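PDB 4IRT: uncharacterized protein, which is of unknown function but, as a member of the BNR repeat-like family, is a putative neuraminidase built as a beta-propeller. Local coordinates for residues L137-R142 against V152-S157. Residues are numbered along the deposited sequence; the frame is centred on the assembly and turned at random. Where two conformers were deposited one is given.
Sequences LLFVYR and VMNRYS
V152 lies over one face of the Y141 ring, and the amide of N154 sits at the ring's edge. In this CH-pi contact, V152 CB is 3.9 Å from the centroid of the Y141 ring and displaced toward the rim. V152 CG1 is closer to the rim itself, 3.5 Å from Y141 CE1. N154 ND2 also stands at the edge of the F139 ring, near its plane. The two segments are the middle strands of a four-stranded antiparallel sheet, one blade of the beta-propeller, and form a beta hairpin. Y141 CG stands between its own backbone N and carbonyl carbon (chi1 66°), which starts the ring on its course beside V152. Y141 OH and N154 ND2 are bridged by one water, which donates to Y141 OH at 2.8 Å and accepts from N154 ND2. Y141 OH also bonds the backbone O of D120, and N154 OD1 takes a bond from R165. An alanine at Y141 would probably leave V152 CB and CG1 without their aromatic cover, and both the bridging water and D120 O without their hydroxyl partner.

The other sheet face carries L138, V140, M153 and R155. The M153 chain is bent at chi3 (-65°), and its CE lies 4.0 Å from V140 CG2. Nearer the backbone, M153 CG packs against L138 CD1. The side chains of V140 and M153 touch W181 and L183 of strand 178-185, so this face is turned to the next blade. R155 reaches out to a salt bridge with D136.

Six backbone hydrogen bonds join the strands, in pairs at L137/Y156, F139/N154 and Y141/V152. The straightest is V152 N to Y141 O, 2.9 Å long with 177° at the hydrogen.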
# COMPACT_ATOMS: atom_id res chain seq x y z
N LEU A 137 -10.49 3.89 12.95
CA LEU A 137 -9.85 3.35 11.76
C LEU A 137 -10.67 3.61 10.51
O LEU A 137 -11.89 3.76 10.57
CB LEU A 137 -9.61 1.84 11.87
CG LEU A 137 -8.70 1.34 12.97
CD1 LEU A 137 -8.50 -0.16 12.86
CD2 LEU A 137 -7.38 2.11 12.94
N LEU A 138 -9.97 3.66 9.38
CA LEU A 138 -10.58 3.64 8.05
C LEU A 138 -10.31 2.30 7.40
O LEU A 138 -9.23 1.74 7.56
CB LEU A 138 -9.95 4.72 7.18
CG LEU A 138 -10.80 5.23 6.04
CD1 LEU A 138 -11.93 6.13 6.55
CD2 LEU A 138 -9.93 5.98 5.04
N PHE A 139 -11.30 1.79 6.66
CA PHE A 139 -11.12 0.59 5.86
C PHE A 139 -11.59 0.90 4.46
O PHE A 139 -12.64 1.47 4.27
CB PHE A 139 -11.91 -0.57 6.41
CG PHE A 139 -11.68 -1.90 5.69
CD1 PHE A 139 -10.48 -2.59 5.82
CD2 PHE A 139 -12.70 -2.49 4.98
CE1 PHE A 139 -10.30 -3.84 5.24
CE2 PHE A 139 -12.54 -3.73 4.38
CZ PHE A 139 -11.35 -4.41 4.51
N VAL A 140 -10.78 0.50 3.50
CA VAL A 140 -11.11 0.68 2.11
C VAL A 140 -10.94 -0.65 1.39
O VAL A 140 -10.01 -1.42 1.69
CB VAL A 140 -10.25 1.75 1.41
CG1 VAL A 140 -10.65 1.84 -0.05
CG2 VAL A 140 -10.42 3.09 2.08
N TYR A 141 -11.84 -0.93 0.45
CA TYR A 141 -11.72 -2.12 -0.37
C TYR A 141 -12.40 -1.89 -1.71
O TYR A 141 -13.15 -0.92 -1.86
CB TYR A 141 -12.30 -3.35 0.36
CG TYR A 141 -13.80 -3.34 0.62
CD1 TYR A 141 -14.32 -2.63 1.68
CD2 TYR A 141 -14.69 -4.05 -0.18
CE1 TYR A 141 -15.68 -2.62 1.95
CE2 TYR A 141 -16.05 -4.06 0.08
CZ TYR A 141 -16.55 -3.33 1.16
OH TYR A 141 -17.91 -3.31 1.45
N ARG A 142 -12.12 -2.80 -2.64
CA ARG A 142 -12.79 -2.82 -3.94
C ARG A 142 -13.89 -3.86 -3.90
O ARG A 142 -13.68 -5.05 -3.60
CB ARG A 142 -11.85 -3.15 -5.12
CG ARG A 142 -12.56 -3.06 -6.47
CD ARG A 142 -11.75 -3.54 -7.67
NE ARG A 142 -11.67 -5.00 -7.78
CZ ARG A 142 -10.83 -5.63 -8.61
NH1 ARG A 142 -10.04 -4.92 -9.41
NH2 ARG A 142 -10.80 -6.95 -8.66
N VAL A 152 -15.12 1.22 -1.79
CA VAL A 152 -15.98 1.33 -0.63
C VAL A 152 -15.13 1.67 0.59
O VAL A 152 -14.07 1.10 0.79
CB VAL A 152 -16.73 0.02 -0.38
CG1 VAL A 152 -17.59 0.08 0.86
CG2 VAL A 152 -17.56 -0.33 -1.61
N MSE A 153 -15.64 2.61 1.39
CA MSE A 153 -14.92 3.18 2.50
C MSE A 153 -15.79 3.20 3.74
O MSE A 153 -16.92 3.72 3.75
CB MSE A 153 -14.44 4.58 2.10
CG MSE A 153 -13.83 5.37 3.25
SE MSE A 153 -13.28 7.18 2.71
CE MSE A 153 -11.87 6.75 1.42
N ASN A 154 -15.25 2.60 4.78
CA ASN A 154 -15.89 2.51 6.08
C ASN A 154 -15.03 3.13 7.16
O ASN A 154 -13.82 3.29 6.99
CB ASN A 154 -16.06 1.05 6.47
CG ASN A 154 -16.98 0.28 5.54
OD1 ASN A 154 -17.87 0.83 4.90
ND2 ASN A 154 -16.76 -1.04 5.48
N ARG A 155 -15.66 3.42 8.29
CA ARG A 155 -14.99 3.94 9.46
C ARG A 155 -15.33 3.13 10.70
O ARG A 155 -16.49 2.77 10.91
CB ARG A 155 -15.34 5.41 9.72
CG ARG A 155 -14.67 6.02 10.96
CD ARG A 155 -14.93 7.51 11.02
NE ARG A 155 -14.52 8.16 12.27
CZ ARG A 155 -14.75 9.45 12.55
NH1 ARG A 155 -15.37 10.24 11.66
NH2 ARG A 155 -14.38 9.95 13.71
N TYR A 156 -14.32 2.87 11.53
CA TYR A 156 -14.50 2.17 12.79
C TYR A 156 -14.46 3.16 13.93
O TYR A 156 -13.45 3.82 14.15
CB TYR A 156 -13.39 1.15 13.01
CG TYR A 156 -13.54 0.34 14.28
CD1 TYR A 156 -14.52 -0.64 14.39
CD2 TYR A 156 -12.70 0.55 15.36
CE1 TYR A 156 -14.66 -1.41 15.54
CE2 TYR A 156 -12.83 -0.21 16.53
CZ TYR A 156 -13.81 -1.18 16.60
OH TYR A 156 -13.95 -1.94 17.73
N SER A 157 -15.58 3.27 14.64
CA SER A 157 -15.68 4.19 15.77
C SER A 157 -15.18 3.45 16.99
O SER A 157 -15.76 2.46 17.39
CB SER A 157 -17.11 4.64 16.00
OG SER A 157 -17.22 5.33 17.25
O HOH W 1 -18.53 -2.82 4.13